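Long-range contacts in glycoside hydrolase family 31 (Trueperella pyogenes, PDB 5I0F), which degrades cycloalternan, a cyclic glucose oligosaccharide, probably by hydrolysing its alpha-glycosidic bonds through a covalent glycosyl-enzyme intermediate: residues T274-N278 / T646-L650; A572-R577 / A717-D721; Y693-Q698 / S708-H712. One frame throughout, in Å; residues are numbered along the deposited sequence.

Contact 1 of 3, residues T274-N278 / T646-L650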
loop_
_atom_site.group_PDB
_atom_site.type_symbol
_atom_site.label_atom_id
_atom_site.label_comp_id
_atom_site.label_asym_id
_atom_site.label_seq_id
_atom_site.Cartn_x
_atom_site.Cartn_y
_atom_site.Cartn_z
ATOM N N THR A 274 -8.173 0.609 23.502
ATOM C CA THR A 274 -9.171 -0.209 22.817
ATOM C C THR A 274 -10.451 0.576 22.487
ATOM O O THR A 274 -10.986 0.447 21.371
ATOM C CB THR A 274 -9.451 -1.489 23.632
ATOM O OG1 THR A 274 -8.248 -2.271 23.667
ATOM C CG2 THR A 274 -10.546 -2.313 22.995
ATOM N N ASP A 275 -10.917 1.400 23.432
ATOM C CA ASP A 275 -12.070 2.297 23.207
ATOM C C ASP A 275 -11.838 3.178 21.966
ATOM O O ASP A 275 -12.731 3.371 21.140
ATOM C CB ASP A 275 -12.333 3.225 24.414
ATOM C CG ASP A 275 -12.836 2.492 25.667
ATOM O OD1 ASP A 275 -13.445 1.415 25.550
ATOM O OD2 ASP A 275 -12.620 3.015 26.785
ATOM N N VAL A 276 -10.634 3.718 21.857
ATOM C CA VAL A 276 -10.298 4.632 20.758
ATOM C C VAL A 276 -10.311 3.924 19.411
ATOM O O VAL A 276 -10.958 4.391 18.438
ATOM C CB VAL A 276 -8.937 5.315 20.987
ATOM C CG1 VAL A 276 -8.503 6.117 19.759
ATOM C CG2 VAL A 276 -9.013 6.209 22.216
ATOM N N LEU A 277 -9.621 2.790 19.341
ATOM C CA LEU A 277 -9.608 2.022 18.102
ATOM C C LEU A 277 -11.018 1.583 17.726
ATOM O O LEU A 277 -11.399 1.720 16.554
ATOM C CB LEU A 277 -8.630 0.844 18.149
ATOM C CG LEU A 277 -8.535 -0.054 16.905
ATOM C CD1 LEU A 277 -8.114 0.721 15.657
ATOM C CD2 LEU A 277 -7.548 -1.179 17.184
ATOM N N ASN A 278 -11.830 1.158 18.695
ATOM C CA ASN A 278 -13.231 0.839 18.394
ATOM C C ASN A 278 -14.046 2.002 17.857
ATOM O O ASN A 278 -14.909 1.815 16.999
ATOM C CB ASN A 278 -13.953 0.244 19.598
ATOM C CG ASN A 278 -13.788 -1.238 19.665
ATOM O OD1 ASN A 278 -14.363 -1.981 18.863
ATOM N ND2 ASN A 278 -13.006 -1.684 20.609
ATOM N N THR A 646 -13.919 -7.624 20.388
ATOM C CA THR A 646 -13.309 -6.590 21.230
ATOM C C THR A 646 -12.834 -5.364 20.462
ATOM O O THR A 646 -12.710 -4.292 21.046
ATOM C CB THR A 646 -12.102 -7.140 22.003
ATOM O OG1 THR A 646 -11.049 -7.464 21.074
ATOM C CG2 THR A 646 -12.494 -8.363 22.835
ATOM N N GLY A 647 -12.503 -5.527 19.182
ATOM C CA GLY A 647 -11.913 -4.455 18.381
ATOM C C GLY A 647 -10.387 -4.368 18.474
ATOM O O GLY A 647 -9.775 -3.552 17.790
ATOM N N LYS A 648 -9.767 -5.210 19.301
ATOM C CA LYS A 648 -8.318 -5.256 19.388
ATOM C C LYS A 648 -7.639 -5.904 18.145
ATOM O O LYS A 648 -8.239 -6.729 17.442
ATOM C CB LYS A 648 -7.897 -6.013 20.633
ATOM C CG LYS A 648 -8.276 -5.312 21.922
ATOM C CD LYS A 648 -7.613 -6.017 23.086
ATOM C CE LYS A 648 -8.116 -5.516 24.409
ATOM N NZ LYS A 648 -7.486 -6.329 25.470
ATOM N N PRO A 649 -6.388 -5.528 17.872
ATOM C CA PRO A 649 -5.602 -6.226 16.859
ATOM C C PRO A 649 -5.257 -7.658 17.275
ATOM O O PRO A 649 -5.301 -7.978 18.454
ATOM C CB PRO A 649 -4.312 -5.406 16.775
ATOM C CG PRO A 649 -4.570 -4.137 17.502
ATOM C CD PRO A 649 -5.662 -4.397 18.470
ATOM N N LEU A 650 -4.904 -8.493 16.310
ATOM C CA LEU A 650 -4.348 -9.820 16.591
ATOM C C LEU A 650 -2.845 -9.654 16.769
ATOM O O LEU A 650 -2.301 -10.059 17.772
ATOM C CB LEU A 650 -4.666 -10.810 15.477
ATOM C CG LEU A 650 -4.156 -12.238 15.639
ATOM C CD1 LEU A 650 -4.836 -12.921 16.816
ATOM C CD2 LEU A 650 -4.414 -13.020 14.362
#

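Contact 2 of 3, residues A572-R577 / A717-D721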
loop_
_atom_site.group_PDB
_atom_site.type_symbol
_atom_site.label_atom_id
_atom_site.label_comp_id
_atom_site.label_asym_id
_atom_site.label_seq_id
_atom_site.Cartn_x
_atom_site.Cartn_y
_atom_site.Cartn_z
ATOM N N ALA A 572 20.874 -17.902 4.867
ATOM C CA ALA A 572 20.180 -18.946 5.641
ATOM C C ALA A 572 19.672 -18.403 6.975
ATOM O O ALA A 572 18.561 -18.696 7.371
ATOM C CB ALA A 572 21.099 -20.151 5.882
ATOM N N GLU A 573 20.491 -17.614 7.663
ATOM C CA GLU A 573 20.161 -17.132 8.993
ATOM C C GLU A 573 18.931 -16.214 8.992
ATOM O O GLU A 573 18.096 -16.276 9.898
ATOM C CB GLU A 573 21.363 -16.394 9.615
ATOM C CG GLU A 573 21.182 -16.102 11.084
ATOM C CD GLU A 573 22.366 -15.371 11.697
ATOM O OE1 GLU A 573 22.374 -15.226 12.928
ATOM O OE2 GLU A 573 23.268 -14.890 10.952
ATOM N N LEU A 574 18.843 -15.365 7.975
ATOM C CA LEU A 574 17.693 -14.490 7.811
ATOM C C LEU A 574 16.449 -15.295 7.528
ATOM O O LEU A 574 15.398 -15.043 8.119
ATOM C CB LEU A 574 17.945 -13.438 6.708
ATOM C CG LEU A 574 16.763 -12.531 6.359
ATOM C CD1 LEU A 574 16.254 -11.756 7.571
ATOM C CD2 LEU A 574 17.197 -11.614 5.238
ATOM N N TYR A 575 16.543 -16.263 6.628
ATOM C CA TYR A 575 15.398 -17.137 6.352
ATOM C C TYR A 575 14.912 -17.818 7.632
ATOM O O TYR A 575 13.727 -17.790 7.933
ATOM C CB TYR A 575 15.719 -18.165 5.291
ATOM C CG TYR A 575 14.499 -18.902 4.737
ATOM C CD1 TYR A 575 13.720 -18.345 3.723
ATOM C CD2 TYR A 575 14.152 -20.154 5.206
ATOM C CE1 TYR A 575 12.629 -19.022 3.190
ATOM C CE2 TYR A 575 13.064 -20.843 4.671
ATOM C CZ TYR A 575 12.307 -20.277 3.673
ATOM O OH TYR A 575 11.236 -20.985 3.148
ATOM N N ALA A 576 15.835 -18.355 8.413
ATOM C CA ALA A 576 15.483 -18.987 9.683
ATOM C C ALA A 576 14.774 -18.068 10.647
ATOM O O ALA A 576 13.742 -18.450 11.206
ATOM C CB ALA A 576 16.709 -19.582 10.349
ATOM N N ARG A 577 15.321 -16.873 10.875
ATOM C CA ARG A 577 14.728 -15.958 11.853
ATOM C C ARG A 577 13.377 -15.429 11.362
ATOM O O ARG A 577 12.434 -15.305 12.138
ATOM C CB ARG A 577 15.651 -14.780 12.169
ATOM C CG ARG A 577 16.983 -15.114 12.806
ATOM C CD ARG A 577 16.844 -15.969 14.040
ATOM N NE ARG A 577 18.058 -15.988 14.849
ATOM C CZ ARG A 577 18.231 -16.737 15.938
ATOM N NH1 ARG A 577 17.277 -17.561 16.377
ATOM N NH2 ARG A 577 19.383 -16.654 16.607
ATOM N N ALA A 717 18.536 -17.882 25.513
ATOM C CA ALA A 717 19.303 -18.505 24.426
ATOM C C ALA A 717 18.416 -18.623 23.164
ATOM O O ALA A 717 17.275 -19.070 23.266
ATOM C CB ALA A 717 19.800 -19.889 24.844
ATOM N N VAL A 718 18.942 -18.256 21.996
ATOM C CA VAL A 718 18.162 -18.318 20.750
ATOM C C VAL A 718 18.866 -19.080 19.612
ATOM O O VAL A 718 19.303 -18.498 18.608
ATOM C CB VAL A 718 17.696 -16.910 20.288
ATOM C CG1 VAL A 718 16.600 -16.397 21.206
ATOM C CG2 VAL A 718 18.840 -15.911 20.218
ATOM N N GLY A 719 18.938 -20.402 19.754
ATOM C CA GLY A 719 19.260 -21.253 18.610
ATOM C C GLY A 719 18.206 -21.013 17.522
ATOM O O GLY A 719 17.149 -20.425 17.783
ATOM N N TRP A 720 18.455 -21.495 16.312
ATOM C CA TRP A 720 17.526 -21.212 15.207
ATOM C C TRP A 720 16.151 -21.861 15.393
ATOM O O TRP A 720 15.171 -21.409 14.811
ATOM C CB TRP A 720 18.147 -21.634 13.879
ATOM C CG TRP A 720 19.313 -20.779 13.435
ATOM C CD1 TRP A 720 19.985 -19.830 14.161
ATOM C CD2 TRP A 720 19.946 -20.827 12.157
ATOM N NE1 TRP A 720 21.004 -19.303 13.410
ATOM C CE2 TRP A 720 20.997 -19.894 12.173
ATOM C CE3 TRP A 720 19.732 -21.593 10.999
ATOM C CZ2 TRP A 720 21.836 -19.678 11.061
ATOM C CZ3 TRP A 720 20.566 -21.371 9.884
ATOM C CH2 TRP A 720 21.600 -20.413 9.935
ATOM N N ASP A 721 16.077 -22.902 16.220
ATOM C CA ASP A 721 14.813 -23.547 16.586
ATOM C C ASP A 721 14.015 -22.823 17.673
ATOM O O ASP A 721 12.960 -23.311 18.067
ATOM C CB ASP A 721 15.026 -25.023 16.967
ATOM C CG ASP A 721 16.040 -25.220 18.054
ATOM O OD1 ASP A 721 16.748 -24.282 18.468
ATOM O OD2 ASP A 721 16.175 -26.368 18.484
HETATM O O HOH W 1 22.964 -17.584 14.029
HETATM O O HOH W 2 14.966 -19.004 13.733
#

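Contact 3 of 3, residues Y693-Q698 / S708-H712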
loop_
_atom_site.group_PDB
_atom_site.type_symbol
_atom_site.label_atom_id
_atom_site.label_comp_id
_atom_site.label_asym_id
_atom_site.label_seq_id
_atom_site.Cartn_x
_atom_site.Cartn_y
_atom_site.Cartn_z
ATOM N N TYR A 693 11.428 -7.536 27.233
ATOM C CA TYR A 693 10.760 -6.925 28.387
ATOM C C TYR A 693 9.435 -7.629 28.642
ATOM O O TYR A 693 8.575 -7.699 27.745
ATOM C CB TYR A 693 10.545 -5.398 28.237
ATOM C CG TYR A 693 9.819 -4.834 29.449
ATOM C CD1 TYR A 693 10.465 -4.737 30.690
ATOM C CD2 TYR A 693 8.468 -4.477 29.381
ATOM C CE1 TYR A 693 9.791 -4.279 31.820
ATOM C CE2 TYR A 693 7.796 -3.998 30.490
ATOM C CZ TYR A 693 8.457 -3.906 31.709
ATOM O OH TYR A 693 7.777 -3.460 32.803
ATOM N N LEU A 694 9.264 -8.140 29.866
ATOM C CA LEU A 694 7.999 -8.728 30.297
ATOM C C LEU A 694 7.255 -7.728 31.150
ATOM O O LEU A 694 7.812 -7.214 32.126
ATOM C CB LEU A 694 8.215 -10.004 31.127
ATOM C CG LEU A 694 8.946 -11.147 30.454
ATOM C CD1 LEU A 694 9.159 -12.265 31.470
ATOM C CD2 LEU A 694 8.169 -11.641 29.235
ATOM N N PRO A 695 5.997 -7.436 30.805
ATOM C CA PRO A 695 5.177 -6.609 31.697
ATOM C C PRO A 695 4.673 -7.403 32.912
ATOM O O PRO A 695 4.882 -8.612 32.978
ATOM C CB PRO A 695 4.027 -6.138 30.794
ATOM C CG PRO A 695 3.997 -7.066 29.646
ATOM C CD PRO A 695 5.289 -7.818 29.567
ATOM N N GLU A 696 4.014 -6.725 33.850
ATOM C CA GLU A 696 3.608 -7.330 35.130
ATOM C C GLU A 696 2.744 -8.576 34.912
ATOM O O GLU A 696 1.986 -8.649 33.944
ATOM C CB GLU A 696 2.833 -6.331 36.004
ATOM C CG GLU A 696 3.626 -5.116 36.488
ATOM C CD GLU A 696 4.579 -5.413 37.640
ATOM O OE1 GLU A 696 4.177 -6.059 38.648
ATOM O OE2 GLU A 696 5.748 -4.970 37.545
ATOM N N GLY A 697 2.883 -9.538 35.822
ATOM C CA GLY A 697 2.214 -10.835 35.743
ATOM C C GLY A 697 3.249 -11.926 35.600
ATOM O O GLY A 697 4.436 -11.638 35.459
ATOM N N GLN A 698 2.803 -13.178 35.623
ATOM C CA GLN A 698 3.696 -14.326 35.410
ATOM C C GLN A 698 3.639 -14.808 33.954
ATOM O O GLN A 698 2.585 -14.799 33.318
ATOM C CB GLN A 698 3.372 -15.480 36.373
ATOM C CG GLN A 698 4.127 -15.408 37.688
ATOM C CD GLN A 698 3.980 -14.058 38.348
ATOM O OE1 GLN A 698 2.867 -13.520 38.405
ATOM N NE2 GLN A 698 5.093 -13.483 38.834
ATOM N N SER A 708 8.775 -17.040 34.499
ATOM C CA SER A 708 9.470 -15.787 34.813
ATOM C C SER A 708 8.493 -14.801 35.447
ATOM O O SER A 708 7.336 -14.707 35.026
ATOM C CB SER A 708 10.044 -15.151 33.544
ATOM O OG SER A 708 11.004 -15.972 32.911
ATOM N N GLU A 709 8.975 -14.038 36.423
ATOM C CA GLU A 709 8.225 -12.924 36.993
ATOM C C GLU A 709 8.249 -11.721 36.044
ATOM O O GLU A 709 9.291 -11.364 35.509
ATOM C CB GLU A 709 8.813 -12.513 38.352
ATOM C CG GLU A 709 8.067 -11.387 39.061
ATOM C CD GLU A 709 8.623 -11.126 40.449
ATOM O OE1 GLU A 709 9.707 -10.514 40.545
ATOM O OE2 GLU A 709 7.988 -11.547 41.444
ATOM N N GLY A 710 7.098 -11.078 35.891
ATOM C CA GLY A 710 6.954 -9.918 35.020
ATOM C C GLY A 710 7.443 -8.648 35.679
ATOM O O GLY A 710 7.754 -8.629 36.884
ATOM N N GLY A 711 7.515 -7.595 34.872
ATOM C CA GLY A 711 8.034 -6.298 35.281
ATOM C C GLY A 711 9.544 -6.198 35.180
ATOM O O GLY A 711 10.138 -5.344 35.821
ATOM N N HIS A 712 10.153 -7.062 34.366
ATOM C CA HIS A 712 11.609 -7.196 34.273
ATOM C C HIS A 712 12.015 -7.598 32.865
ATOM O O HIS A 712 11.219 -8.175 32.126
ATOM C CB HIS A 712 12.121 -8.287 35.227
ATOM C CG HIS A 712 11.904 -7.985 36.672
ATOM N ND1 HIS A 712 10.983 -8.665 37.445
ATOM C CD2 HIS A 712 12.480 -7.070 37.489
ATOM C CE1 HIS A 712 11.002 -8.177 38.674
ATOM N NE2 HIS A 712 11.902 -7.212 38.727
#

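Contact 1 of 3, residues T274-N278 / T646-L650
The carboxamide of N278 is the flat group on which this contact turns, and two backbone carbonyls share its NH2. T646 O lies almost exactly in the amide plane, where N278 ND2 donates to it over 2.7 Å in a nearly straight bond of 173°. The other acceptor, T274 O, belongs to N278's own helix; it sits 3.0 Å from N278 ND2, is tilted out of the amide plane, and takes the more bent bond. T274 O is gripped twice, because the backbone N of N278 reaches it from the opposite face of the carbonyl. On the oxygen side of the amide, N278 OD1 rests 3.5 Å from G647 CA, an approach allowed by the lack of a side chain at G647, and also accepts from R286. With both ends engaged, the rotation of the amide is well defined.

G647 is the first residue after helix 617-646 and leaves helical geometry with positive phi, and T646 OG1 closes an ST turn by accepting from K648 N. The contact thus docks the end of that long helix, and the entry into the beta-rich C-terminal domain, onto helix 273-284, which leads from strand 263-271 toward the barrel.

Carbon contacts surround the amide bond, L277 and P649 making the apolar pair. L277 CG stands anti to the backbone N (chi1 179°), which sends L277 CD2 across to G647 O at 3.3 Å and to P649 CD at 3.9 Å. T274 meets the K648 chain with both branches: T274 OG1 lies 3.3 Å from K648 CE, while its CG2 also touches T646 O. The lysine chain runs extended past the threonine, carrying NZ to a salt bridge with D657. Y656 of helix 655-658 packs against T274, L277 and P649.

Contact 2 of 3, residues A572-R577 / A717-D721
An interdomain contact, with an arginine-carbonyl cluster beside a largely apolar indole contact, forms where R577 and its neighbours on helix 572-583 meet W720 and V718 in the loop between strands 712-717 and 725-728. The helix connects the last two strands of the parallel barrel, 558-561 and 587-590; the loop belongs to the C-terminal beta domain.

R577 bends at chi2 (-53°), bringing its guanidinium edge to the carbonyls of V718 and G719. R577 NH2 gives V718 O a 2.7 Å bond that lies in both the guanidinium plane and the carbonyl plane. R577 NH1 adds a weak second bond to the same oxygen and another, 3.2 Å long, to G719 O, which it approaches from well above that carbonyl's plane. W720 CD1 lies over one guanidinium face, 4.0 Å from R577 CZ, with the two planes inclined by 56°, so this is no parallel stack.

The rest of the indole spreads along the helix. A576 CB reaches W720 CE3 at 3.7 Å, E573 CB reaches W720 CZ2 at 3.6 Å, and A572 meets the far end at CH2; L621 of helix 617-646 also packs on the ring. At the indole edge a water accepts from W720 NE1 at 2.7 Å and donates to E573 OE1, which is also held by G686 N. A second water joins W720 O to A576 O, weakly at the latter.

Chemically, the buried arginine is met from the loop by carbonyl oxygens, not by a carboxylate. Its positive charge would therefore be offset here by backbone dipoles; the polar part depends on the path of the loop backbone, while W720 supplies the apolar part.

Contact 3 of 3, residues Y693-Q698 / S708-H712
Q698 and E709 lie side by side and point the same way, the amide of one turned 75° from the carboxylate plane of the other. The glutamine folds at chi2 (52°), which lays Q698 NE2 along the extended glutamate chain, 3.6 Å from E709 CG. It is the aliphatic part of the glutamate that is touched here. The two residues form an antiparallel, non-hydrogen-bonded pair and stand on one face of their sheet.

L694 meets the other segment differently. L694 CD1 reaches S708 CB at 3.7 Å, and L678 and V714 also pack against L694. The Y693 ring lies obliquely alongside the backbone of G711 and H712, with Y693 CE1 3.8 Å from H712 N, while its hydroxyl is hydrogen-bonded to D661.

Between these side chains the backbone forms a G1 beta bulge: G711 and H712 both face L694, and G711 supplies the positive phi (85°) of the classic bulge glycine. L694 N donates to H712 O over 3.0 Å, whereas L694 O takes G711 N at 2.8 Å from above its carbonyl plane and H712 N only weakly. The bulge lies where both chains pass between the two-stranded sheet 689-694/712-717 and the sheet holding strands 698-701 and 707-709, within the C-terminal domain.

Near the bulge, glycines let the chains close up. G710 CA comes within 3.2 Å of P695 O in a CA-H...O contact, and G710 N makes a weak bond to G697 O. E696, bent at chi2, turns its carboxylate back toward the other segment, so that E696 OE2 lies 3.5 Å from G711 CA.

How the contacts relate
Each contact involves the C-terminal beta domain, but only contacts 1 and 2 tie it to other parts of the chain. Helix 617-646 links those two: it ends in contact 1 and packs beside contact 2, although their centres are 32 Å apart. In both, a side-chain N-H group binds backbone carbonyls, an amide in one and a guanidinium in the other. All three are partly buried, but contact 3 alone has exposed residues among those that touch. Nested within the loop that contact 2 closes, it is local, and its polar bonds run from backbone to backbone. Strand 712-717 begins at contact 3 and ends at contact 2; the centres of contacts 2 and 3 lie 25 Å apart.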